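Local coordinates for MlnE (Bacillus amyloliquefaciens subsp. plantarum, PDB 5D2E), which probably reduces beta-keto intermediates with NADPH, as the N-terminal B-type ketoreductase of a macrolactin polyketide synthase assembly line, at residues A[109-114]-A[152-157]; A[363-368]-A[374-379]; A[406-411]-A[419-424]. All coordinates share one frame; numbering follows the deposited sequence.

Contact 1 (A[109-114]-A[152-157])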
loop_
_atom_site.group_PDB
_atom_site.type_symbol
_atom_site.label_atom_id
_atom_site.label_comp_id
_atom_site.label_asym_id
_atom_site.label_seq_id
_atom_site.Cartn_x
_atom_site.Cartn_y
_atom_site.Cartn_z
ATOM N N GLU A 109 18.028 -18.443 -5.592
ATOM C CA GLU A 109 19.176 -19.305 -5.522
ATOM C C GLU A 109 20.453 -18.489 -5.218
ATOM O O GLU A 109 21.402 -18.978 -4.580
ATOM C CB GLU A 109 19.367 -20.012 -6.865
ATOM C CG GLU A 109 18.373 -21.133 -7.192
ATOM C CD GLU A 109 17.011 -20.673 -7.723
ATOM O OE1 GLU A 109 16.819 -19.460 -8.037
ATOM O OE2 GLU A 109 16.101 -21.554 -7.802
ATOM N N ASP A 110 20.523 -17.302 -5.787
ATOM C CA ASP A 110 21.707 -16.441 -5.541
ATOM C C ASP A 110 21.750 -15.958 -4.087
ATOM O O ASP A 110 22.836 -15.865 -3.514
ATOM C CB ASP A 110 21.759 -15.263 -6.539
ATOM C CG ASP A 110 22.170 -15.692 -7.949
ATOM O OD1 ASP A 110 22.270 -16.918 -8.233
ATOM O OD2 ASP A 110 22.338 -14.801 -8.801
ATOM N N TYR A 111 20.594 -15.650 -3.477
ATOM C CA TYR A 111 20.593 -15.282 -2.052
ATOM C C TYR A 111 21.038 -16.446 -1.212
ATOM O O TYR A 111 21.740 -16.271 -0.203
ATOM C CB TYR A 111 19.245 -14.732 -1.584
ATOM C CG TYR A 111 18.844 -13.407 -2.177
ATOM C CD1 TYR A 111 18.192 -13.355 -3.358
ATOM C CD2 TYR A 111 19.139 -12.186 -1.554
ATOM C CE1 TYR A 111 17.811 -12.169 -3.929
ATOM C CE2 TYR A 111 18.738 -10.969 -2.116
ATOM C CZ TYR A 111 18.069 -10.961 -3.294
ATOM O OH TYR A 111 17.637 -9.840 -4.000
ATOM N N ASP A 112 20.663 -17.675 -1.601
ATOM C CA ASP A 112 21.154 -18.856 -0.887
ATOM C C ASP A 112 22.615 -18.987 -0.913
ATOM O O ASP A 112 23.248 -19.305 0.122
ATOM C CB ASP A 112 20.554 -20.156 -1.447
ATOM C CG ASP A 112 19.119 -20.270 -1.175
ATOM O OD1 ASP A 112 18.602 -19.827 -0.114
ATOM O OD2 ASP A 112 18.469 -20.840 -2.061
ATOM N N ALA A 113 23.178 -18.807 -2.117
ATOM C CA ALA A 113 24.616 -18.850 -2.320
ATOM C C ALA A 113 25.320 -17.811 -1.468
ATOM O O ALA A 113 26.319 -18.118 -0.827
ATOM C CB ALA A 113 24.958 -18.603 -3.771
ATOM N N LEU A 114 24.797 -16.568 -1.475
ATOM C CA LEU A 114 25.354 -15.527 -0.631
ATOM C C LEU A 114 25.375 -15.939 0.836
ATOM O O LEU A 114 26.398 -15.756 1.497
ATOM C CB LEU A 114 24.569 -14.216 -0.754
ATOM C CG LEU A 114 25.072 -13.014 0.021
ATOM C CD1 LEU A 114 26.465 -12.579 -0.453
ATOM C CD2 LEU A 114 24.109 -11.862 -0.108
ATOM N N LEU A 152 9.923 -4.998 -3.711
ATOM C CA LEU A 152 9.147 -6.109 -3.128
ATOM C C LEU A 152 9.734 -7.472 -3.372
ATOM O O LEU A 152 9.968 -8.239 -2.413
ATOM C CB LEU A 152 7.699 -6.067 -3.676
ATOM C CG LEU A 152 6.785 -7.268 -3.308
ATOM C CD1 LEU A 152 6.517 -7.240 -1.811
ATOM C CD2 LEU A 152 5.536 -7.223 -4.188
ATOM N N TYR A 153 10.040 -7.798 -4.621
ATOM C CA TYR A 153 10.503 -9.130 -4.877
ATOM C C TYR A 153 11.934 -9.403 -4.369
ATOM O O TYR A 153 12.201 -10.464 -3.819
ATOM C CB TYR A 153 10.311 -9.548 -6.321
ATOM C CG TYR A 153 8.834 -9.726 -6.703
ATOM C CD1 TYR A 153 8.068 -10.724 -6.140
ATOM C CD2 TYR A 153 8.230 -8.916 -7.631
ATOM C CE1 TYR A 153 6.704 -10.884 -6.479
ATOM C CE2 TYR A 153 6.876 -9.058 -7.972
ATOM C CZ TYR A 153 6.131 -10.044 -7.416
ATOM O OH TYR A 153 4.821 -10.142 -7.776
ATOM N N SER A 154 12.813 -8.434 -4.503
ATOM C CA SER A 154 14.169 -8.595 -4.034
ATOM C C SER A 154 14.119 -8.787 -2.515
ATOM O O SER A 154 14.799 -9.634 -1.931
ATOM C CB SER A 154 14.997 -7.317 -4.343
ATOM O OG SER A 154 16.247 -7.470 -3.624
ATOM N N LEU A 155 13.308 -7.999 -1.851
ATOM C CA LEU A 155 13.178 -8.122 -0.391
ATOM C C LEU A 155 12.553 -9.438 0.028
ATOM O O LEU A 155 12.952 -9.996 1.029
ATOM C CB LEU A 155 12.389 -6.939 0.198
ATOM C CG LEU A 155 13.124 -5.583 0.334
ATOM C CD1 LEU A 155 12.096 -4.527 0.625
ATOM C CD2 LEU A 155 14.278 -5.563 1.358
ATOM N N PHE A 156 11.561 -9.889 -0.718
ATOM C CA PHE A 156 10.969 -11.185 -0.431
ATOM C C PHE A 156 12.033 -12.283 -0.557
ATOM O O PHE A 156 12.172 -13.084 0.384
ATOM C CB PHE A 156 9.839 -11.442 -1.373
ATOM C CG PHE A 156 9.492 -12.878 -1.508
ATOM C CD1 PHE A 156 8.895 -13.551 -0.457
ATOM C CD2 PHE A 156 9.757 -13.532 -2.672
ATOM C CE1 PHE A 156 8.587 -14.893 -0.574
ATOM C CE2 PHE A 156 9.455 -14.858 -2.790
ATOM C CZ PHE A 156 8.847 -15.531 -1.751
ATOM N N GLN A 157 12.795 -12.288 -1.665
ATOM C CA GLN A 157 13.858 -13.277 -1.829
ATOM C C GLN A 157 14.873 -13.189 -0.661
ATOM O O GLN A 157 15.327 -14.223 -0.102
ATOM C CB GLN A 157 14.564 -13.204 -3.167
ATOM C CG GLN A 157 13.717 -13.384 -4.432
ATOM C CD GLN A 157 13.009 -14.727 -4.563
ATOM O OE1 GLN A 157 12.148 -14.960 -5.459
ATOM N NE2 GLN A 157 13.418 -15.646 -3.727
#

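Contact 2 (A[363-368]-A[374-379])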
loop_
_atom_site.group_PDB
_atom_site.type_symbol
_atom_site.label_atom_id
_atom_site.label_comp_id
_atom_site.label_asym_id
_atom_site.label_seq_id
_atom_site.Cartn_x
_atom_site.Cartn_y
_atom_site.Cartn_z
ATOM N N LEU A 363 -7.914 -9.852 -3.680
ATOM C CA LEU A 363 -7.916 -11.163 -3.068
ATOM C C LEU A 363 -6.925 -11.262 -1.958
ATOM O O LEU A 363 -6.011 -10.463 -1.852
ATOM C CB LEU A 363 -7.656 -12.244 -4.064
ATOM C CG LEU A 363 -6.457 -12.173 -4.918
ATOM C CD1 LEU A 363 -5.765 -13.535 -4.910
ATOM C CD2 LEU A 363 -6.903 -11.886 -6.337
ATOM N N VAL A 364 -7.132 -12.276 -1.151
ATOM C CA VAL A 364 -6.402 -12.489 0.050
ATOM C C VAL A 364 -5.877 -13.910 -0.070
ATOM O O VAL A 364 -6.587 -14.792 -0.497
ATOM C CB VAL A 364 -7.384 -12.374 1.222
ATOM C CG1 VAL A 364 -6.849 -12.975 2.480
ATOM C CG2 VAL A 364 -7.779 -10.917 1.432
ATOM N N LYS A 365 -4.625 -14.127 0.249
ATOM C CA LYS A 365 -4.049 -15.488 0.286
ATOM C C LYS A 365 -3.029 -15.405 1.359
ATOM O O LYS A 365 -1.832 -15.282 1.071
ATOM C CB LYS A 365 -3.289 -15.825 -0.982
ATOM C CG LYS A 365 -3.997 -16.299 -2.207
ATOM C CD LYS A 365 -2.928 -17.004 -3.066
ATOM C CE LYS A 365 -3.313 -17.129 -4.533
ATOM N NZ LYS A 365 -4.343 -18.189 -4.789
ATOM N N ASP A 366 -3.470 -15.415 2.588
ATOM C CA ASP A 366 -2.577 -15.209 3.730
ATOM C C ASP A 366 -1.553 -16.370 3.864
ATOM O O ASP A 366 -1.899 -17.534 3.611
ATOM C CB ASP A 366 -3.414 -15.058 5.007
ATOM C CG ASP A 366 -4.124 -13.660 5.112
ATOM O OD1 ASP A 366 -3.972 -12.760 4.240
ATOM O OD2 ASP A 366 -4.794 -13.459 6.127
ATOM N N ALA A 367 -0.290 -16.014 4.131
ATOM C CA ALA A 367 0.786 -16.959 4.456
ATOM C C ALA A 367 1.972 -16.100 4.929
ATOM O O ALA A 367 2.213 -14.982 4.383
ATOM C CB ALA A 367 1.197 -17.767 3.230
ATOM N N PHE A 368 2.709 -16.612 5.897
ATOM C CA PHE A 368 3.907 -15.978 6.363
ATOM C C PHE A 368 4.890 -15.951 5.201
ATOM O O PHE A 368 4.886 -16.814 4.308
ATOM C CB PHE A 368 4.534 -16.761 7.570
ATOM C CG PHE A 368 3.968 -16.392 8.929
ATOM C CD1 PHE A 368 2.602 -16.213 9.111
ATOM C CD2 PHE A 368 4.818 -16.279 10.042
ATOM C CE1 PHE A 368 2.083 -15.921 10.353
ATOM C CE2 PHE A 368 4.307 -15.999 11.305
ATOM C CZ PHE A 368 2.931 -15.816 11.452
ATOM N N LYS A 374 6.561 -16.741 -4.822
ATOM C CA LYS A 374 6.538 -15.598 -5.677
ATOM C C LYS A 374 5.240 -15.519 -6.426
ATOM O O LYS A 374 4.697 -14.424 -6.585
ATOM C CB LYS A 374 7.682 -15.693 -6.668
ATOM C CG LYS A 374 7.857 -14.485 -7.538
ATOM C CD LYS A 374 8.852 -14.813 -8.660
ATOM C CE LYS A 374 9.466 -13.524 -9.198
ATOM N NZ LYS A 374 8.476 -12.696 -9.950
ATOM N N GLU A 375 4.745 -16.669 -6.885
ATOM C CA GLU A 375 3.487 -16.731 -7.587
ATOM C C GLU A 375 2.287 -16.282 -6.786
ATOM O O GLU A 375 1.388 -15.669 -7.328
ATOM C CB GLU A 375 3.237 -18.151 -8.113
ATOM C CG GLU A 375 4.173 -18.442 -9.303
ATOM C CD GLU A 375 5.594 -18.862 -8.903
ATOM O OE1 GLU A 375 5.848 -19.233 -7.714
ATOM O OE2 GLU A 375 6.468 -18.783 -9.788
ATOM N N SER A 376 2.260 -16.621 -5.514
ATOM C CA SER A 376 1.222 -16.202 -4.637
ATOM C C SER A 376 1.210 -14.685 -4.444
ATOM O O SER A 376 0.150 -14.053 -4.451
ATOM C CB SER A 376 1.442 -16.891 -3.306
ATOM O OG SER A 376 0.434 -16.505 -2.436
ATOM N N ILE A 377 2.392 -14.118 -4.245
ATOM C CA ILE A 377 2.559 -12.640 -4.168
ATOM C C ILE A 377 2.031 -12.003 -5.466
ATOM O O ILE A 377 1.195 -11.076 -5.378
ATOM C CB ILE A 377 4.014 -12.253 -3.930
ATOM C CG1 ILE A 377 4.458 -12.826 -2.586
ATOM C CG2 ILE A 377 4.149 -10.747 -3.974
ATOM C CD1 ILE A 377 5.942 -12.696 -2.318
ATOM N N GLU A 378 2.451 -12.503 -6.631
ATOM C CA GLU A 378 1.983 -11.965 -7.931
ATOM C C GLU A 378 0.474 -11.933 -8.027
ATOM O O GLU A 378 -0.096 -10.955 -8.513
ATOM C CB GLU A 378 2.496 -12.736 -9.145
ATOM C CG GLU A 378 4.002 -12.732 -9.287
ATOM C CD GLU A 378 4.589 -13.749 -10.292
ATOM O OE1 GLU A 378 3.994 -14.803 -10.604
ATOM O OE2 GLU A 378 5.694 -13.450 -10.778
ATOM N N GLU A 379 -0.161 -13.017 -7.567
ATOM C CA GLU A 379 -1.616 -13.081 -7.535
ATOM C C GLU A 379 -2.259 -12.087 -6.641
ATOM O O GLU A 379 -3.241 -11.470 -7.021
ATOM C CB GLU A 379 -2.101 -14.481 -7.097
ATOM C CG GLU A 379 -1.844 -15.502 -8.175
ATOM C CD GLU A 379 -2.355 -16.857 -7.684
ATOM O OE1 GLU A 379 -3.584 -16.966 -7.467
ATOM O OE2 GLU A 379 -1.529 -17.705 -7.399
#

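Contact 3 (A[406-411]-A[419-424]). With NAP (NADP nicotinamide-adenine-dinucleotide phosphate), chain B.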
loop_
_atom_site.group_PDB
_atom_site.type_symbol
_atom_site.label_atom_id
_atom_site.label_comp_id
_atom_site.label_asym_id
_atom_site.label_seq_id
_atom_site.Cartn_x
_atom_site.Cartn_y
_atom_site.Cartn_z
ATOM N N PHE A 406 -10.509 0.889 -2.518
ATOM C CA PHE A 406 -10.837 0.160 -1.242
ATOM C C PHE A 406 -9.579 -0.514 -0.742
ATOM O O PHE A 406 -9.213 -1.636 -1.159
ATOM C CB PHE A 406 -11.980 -0.846 -1.484
ATOM C CG PHE A 406 -13.378 -0.211 -1.555
ATOM C CD1 PHE A 406 -13.580 1.180 -1.580
ATOM C CD2 PHE A 406 -14.499 -0.996 -1.581
ATOM C CE1 PHE A 406 -14.833 1.758 -1.591
ATOM C CE2 PHE A 406 -15.775 -0.409 -1.605
ATOM C CZ PHE A 406 -15.946 0.953 -1.597
ATOM N N SER A 407 -8.866 0.225 0.101
ATOM C CA SER A 407 -7.625 -0.233 0.645
ATOM C C SER A 407 -7.923 -0.916 1.996
ATOM O O SER A 407 -9.076 -1.232 2.309
ATOM C CB SER A 407 -6.669 0.968 0.742
ATOM O OG SER A 407 -5.368 0.535 1.098
ATOM N N SER A 408 -6.894 -1.165 2.787
ATOM C CA SER A 408 -7.007 -1.927 3.976
ATOM C C SER A 408 -6.165 -1.296 5.031
ATOM O O SER A 408 -5.070 -0.778 4.780
ATOM C CB SER A 408 -6.541 -3.383 3.699
ATOM O OG SER A 408 -6.373 -4.095 4.910
ATOM N N LEU A 409 -6.673 -1.341 6.248
ATOM C CA LEU A 409 -5.951 -1.004 7.410
ATOM C C LEU A 409 -4.683 -1.841 7.615
ATOM O O LEU A 409 -3.741 -1.351 8.257
ATOM C CB LEU A 409 -6.865 -1.066 8.629
ATOM C CG LEU A 409 -6.427 -0.443 9.943
ATOM C CD1 LEU A 409 -6.211 1.059 9.788
ATOM C CD2 LEU A 409 -7.498 -0.747 10.989
ATOM N N SER A 410 -4.598 -3.017 6.996
ATOM C CA SER A 410 -3.372 -3.795 6.966
ATOM C C SER A 410 -2.163 -3.035 6.346
ATOM O O SER A 410 -1.029 -3.371 6.638
ATOM C CB SER A 410 -3.573 -5.122 6.265
ATOM O OG SER A 410 -3.609 -4.971 4.838
ATOM N N ALA A 411 -2.429 -1.999 5.530
ATOM C CA ALA A 411 -1.325 -1.191 4.948
ATOM C C ALA A 411 -0.604 -0.402 6.030
ATOM O O ALA A 411 0.598 -0.038 5.923
ATOM C CB ALA A 411 -1.868 -0.272 3.840
ATOM N N SER A 419 1.737 -9.910 4.270
ATOM C CA SER A 419 2.792 -8.963 3.844
ATOM C C SER A 419 2.567 -8.360 2.414
ATOM O O SER A 419 2.772 -7.150 2.213
ATOM C CB SER A 419 4.168 -9.588 3.966
ATOM O OG SER A 419 4.253 -10.687 3.142
ATOM N N ASP A 420 2.179 -9.188 1.468
ATOM C CA ASP A 420 1.974 -8.812 0.087
ATOM C C ASP A 420 0.651 -8.078 -0.054
ATOM O O ASP A 420 0.555 -7.084 -0.786
ATOM C CB ASP A 420 2.018 -9.976 -0.894
ATOM C CG ASP A 420 1.218 -11.221 -0.418
ATOM O OD1 ASP A 420 0.797 -11.259 0.758
ATOM O OD2 ASP A 420 1.011 -12.113 -1.234
ATOM N N TYR A 421 -0.336 -8.502 0.723
ATOM C CA TYR A 421 -1.650 -7.809 0.769
ATOM C C TYR A 421 -1.487 -6.395 1.320
ATOM O O TYR A 421 -2.052 -5.431 0.773
ATOM C CB TYR A 421 -2.638 -8.624 1.619
ATOM C CG TYR A 421 -4.049 -8.104 1.698
ATOM C CD1 TYR A 421 -4.937 -8.229 0.622
ATOM C CD2 TYR A 421 -4.530 -7.563 2.881
ATOM C CE1 TYR A 421 -6.244 -7.756 0.699
ATOM C CE2 TYR A 421 -5.848 -7.109 2.973
ATOM C CZ TYR A 421 -6.678 -7.212 1.891
ATOM O OH TYR A 421 -7.951 -6.756 2.039
ATOM N N ALA A 422 -0.735 -6.255 2.410
ATOM C CA ALA A 422 -0.463 -4.979 3.034
ATOM C C ALA A 422 0.255 -4.072 2.025
ATOM O O ALA A 422 -0.148 -2.922 1.840
ATOM C CB ALA A 422 0.354 -5.170 4.284
ATOM N N PHE A 423 1.257 -4.624 1.321
ATOM C CA PHE A 423 1.977 -3.891 0.281
ATOM C C PHE A 423 1.027 -3.416 -0.832
ATOM O O PHE A 423 1.075 -2.250 -1.249
ATOM C CB PHE A 423 3.081 -4.774 -0.310
ATOM C CG PHE A 423 3.718 -4.202 -1.537
ATOM C CD1 PHE A 423 4.755 -3.291 -1.403
ATOM C CD2 PHE A 423 3.247 -4.479 -2.772
ATOM C CE1 PHE A 423 5.371 -2.740 -2.490
ATOM C CE2 PHE A 423 3.803 -3.862 -3.895
ATOM C CZ PHE A 423 4.890 -3.013 -3.740
ATOM N N ALA A 424 0.220 -4.343 -1.360
ATOM C CA ALA A 424 -0.662 -4.036 -2.459
ATOM C C ALA A 424 -1.631 -2.854 -2.098
ATOM O O ALA A 424 -1.834 -1.918 -2.880
ATOM C CB ALA A 424 -1.409 -5.249 -2.899
HETATM P PA NAP B . -14.570 -10.237 -2.076
HETATM O O1A NAP B . -16.064 -10.531 -1.774
HETATM O O2A NAP B . -13.576 -11.323 -2.446
HETATM O O5B NAP B . -14.657 -9.259 -3.350
HETATM C C5B NAP B . -13.471 -8.952 -4.070
HETATM C C4B NAP B . -13.857 -9.179 -5.510
HETATM O O4B NAP B . -12.701 -8.882 -6.324
HETATM C C3B NAP B . -14.252 -10.640 -5.860
HETATM O O3B NAP B . -15.641 -10.718 -6.197
HETATM C C2B NAP B . -13.405 -10.976 -7.099
HETATM O O2B NAP B . -14.169 -11.626 -8.076
HETATM C C1B NAP B . -12.878 -9.588 -7.533
HETATM N N9A NAP B . -11.580 -9.616 -8.193
HETATM C C8A NAP B . -10.391 -10.155 -7.720
HETATM N N7A NAP B . -9.388 -10.040 -8.658
HETATM C C5A NAP B . -9.912 -9.359 -9.696
HETATM C C6A NAP B . -9.433 -8.908 -10.983
HETATM N N6A NAP B . -8.113 -9.135 -11.286
HETATM N N1A NAP B . -10.347 -8.295 -11.862
HETATM C C2A NAP B . -11.627 -8.100 -11.492
HETATM N N3A NAP B . -12.142 -8.501 -10.297
HETATM C C4A NAP B . -11.365 -9.116 -9.400
HETATM O O3 NAP B . -13.905 -9.359 -0.872
HETATM P PN NAP B . -14.605 -8.148 -0.049
HETATM O O1N NAP B . -14.711 -8.523 1.418
HETATM O O2N NAP B . -15.720 -7.648 -0.930
HETATM O O5D NAP B . -13.530 -6.940 -0.064
HETATM C C5D NAP B . -13.546 -6.099 -1.254
HETATM C C4D NAP B . -12.395 -5.082 -1.253
HETATM O O4D NAP B . -12.324 -4.353 -0.037
HETATM C C3D NAP B . -11.061 -5.828 -1.388
HETATM O O3D NAP B . -10.245 -5.136 -2.316
HETATM C C2D NAP B . -10.476 -5.842 0.012
HETATM O O2D NAP B . -9.023 -5.933 0.007
HETATM C C1D NAP B . -11.062 -4.558 0.665
HETATM N N1N NAP B . -11.178 -4.743 2.134
HETATM C C2N NAP B . -12.162 -5.547 2.681
HETATM C C3N NAP B . -12.316 -5.770 4.062
HETATM C C7N NAP B . -13.445 -6.667 4.644
HETATM O O7N NAP B . -13.505 -6.889 5.857
HETATM N N7N NAP B . -14.406 -7.214 3.888
HETATM C C4N NAP B . -11.385 -5.156 4.912
HETATM C C5N NAP B . -10.363 -4.377 4.356
HETATM C C6N NAP B . -10.285 -4.160 2.967
HETATM P P2B NAP B . -13.544 -12.615 -9.231
HETATM O O1X NAP B . -12.801 -13.759 -8.554
HETATM O O2X NAP B . -14.778 -13.059 -10.080
HETATM O O3X NAP B . -12.590 -11.758 -10.016
#

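Contact 1 (A[109-114]-A[152-157])
Tyr111 reaches from helix 109-114 across to helix 152-157 and meets it with its phenol oxygen and one face of its ring. With CG anti to the carbonyl carbon (chi1 -67°) and the ring turned nearly perpendicular to the CA-CB-CG plane (chi2 87°), that face is offered to the backbone at Gln157, whose carbonyl carbon sits 4.2 Å above the ring plane, over its centre. On the same side, Gln157 CB closes in on Tyr111 CE1 at 3.5 Å and lies almost as near to CD1. Beyond CB the glutamine bends at chi2 and leads away, the two side chains crossing at about a right angle. Its amide plane is tilted 24° from the ring.

Both helices belong to the structural subdomain, the Rossmann-like N-terminal half that in polyketide synthase ketoreductases accompanies the catalytic, NADP-binding half.

At the far end of the tyrosine, Tyr111 OH and Ser154 OG are 2.8 Å apart. Ser154 could donate to the phenol, but its single proton has a rival acceptor, leaving this bond unsettled. OG stands anti to the backbone N of Ser154, a torsion that swings it to the phenol while Ser154 O lies oblique to the ring, 3.8 Å from Tyr111 CZ. Phe105 O is the stronger polar partner of the phenol and His130 NE2, on strand 127-133, bonds to Ser154 OG, giving both buried hydroxyls other partners. Met158 and Ala161, farther along helix 141-164, also touch Tyr111.

Contact 2 (A[363-368]-A[374-379])
Lys365 and Glu379 each set CG anti to the carbonyl carbon, and their side chains cross obliquely to meet at Glu379 OE1. The lysine stays extended through chi2 and chi3 and bends only at chi4 (-75°), while the glutamate is fully stretched at chi2 and brings OE1 to the lysine end. The contact belongs to the catalytic, Rossmann-type half of the ketoreductase, in the short-chain dehydrogenase/reductase fold: the loop 363-368 follows strand 356-359 and lies along the opening turns of helix 374-381.

Lys365 NZ and Glu379 OE1 form a salt bridge at 3.0 Å. The CE-NZ-OE1 angle is only about 72°, so the pair is a charge contact, with the carboxylate oxygen beside the CE-NZ bond. Lys365 CE is also 3.0 Å from Glu379 OE1, tight for a methylene, and the exact placing of the lysine end is uncertain. Nearer its root, the aliphatic part of the lysine passes Ser376, with Lys365 CD 3.5 Å from Ser376 OG. That hydroxyl is bonded to the ammonium group of Lys372, which also holds Lys365 O and so ties loop to helix a second time.

In Leu363, CG sits between the backbone N and the carbonyl carbon (chi1 54°), which turns its branch to the helix backbone: CD2 is 3.7 Å from Glu379 O, and CD1 is 4.4 Å from Glu379 CB. The same side chain lines the NADP pocket beside Arg306. Within the helix, Lys374 NZ makes a salt bridge to Glu378 OE2 at 3.0 Å, meeting it on the anti side and well out of the carboxylate plane.

Contact 3 (A[406-411]-A[419-424])
Two serine hydroxyls, Ser408 and Ser410, are bonded to each other and lean on the ring of Tyr421 instead of on its phenol oxygen. Ser410 OG lies 3.4 Å from Tyr421 CD2, and Ser408 OG 3.6 Å from CE2, both oblique to the ring; the two oxygens are 2.9 Å apart, OG of Ser408 to OG of Ser410, with either able to donate. With CG anti to the backbone N (chi1 -176°), Tyr421 leaves its helix towards the end of strand 402-408 and the cofactor.

Strand 402-408, helix 419-437 and strand 443-453 form a beta-alpha-beta unit of the short-chain reductase fold. Ser408, Tyr421 and Lys384 probably correspond to its Ser-Tyr-Lys set, with Lys384 and Asn425 exchanged in position as in polyketide synthase ketoreductases. Tyr421 OH is hydrogen-bonded to the nicotinamide ribose through O2D near the ring plane, although the modelled separation is doubtfully short. Lys384 NZ holds NADP as well.

The two small alanines let the segments approach closely: each methyl meets a carbonyl oxygen, Ala422 CB on Ser410 O (3.3 Å) and Ala411 CB on Ala422 O (3.7 Å). At the nicotinamide, Ser407 O approaches C6N at 3.2 Å.

Overall arrangement
Contacts 1 and 3 are buried, whereas contact 2 lies at the surface. Contact 1 belongs to the N-terminal subdomain; contacts 2 and 3 share the catalytic one, their centres about 12 Å apart; contact 2 reaches the NADP pocket through Leu363, and contact 3 forms part of it. Helix 374-381 joins the halves: Ile377 packs on Leu152 and Phe156 of contact 1's second helix, and its backbone meets Asp420 of contact 3. Leu152 also touches Phe423. The chemistry follows the setting: an aromatic ring against backbone and hydroxyl between helices in contact 1, a surface charge pair and aliphatic packing in contact 2, small serine and alanine side chains beside a cofactor-bound tyrosine in contact 3.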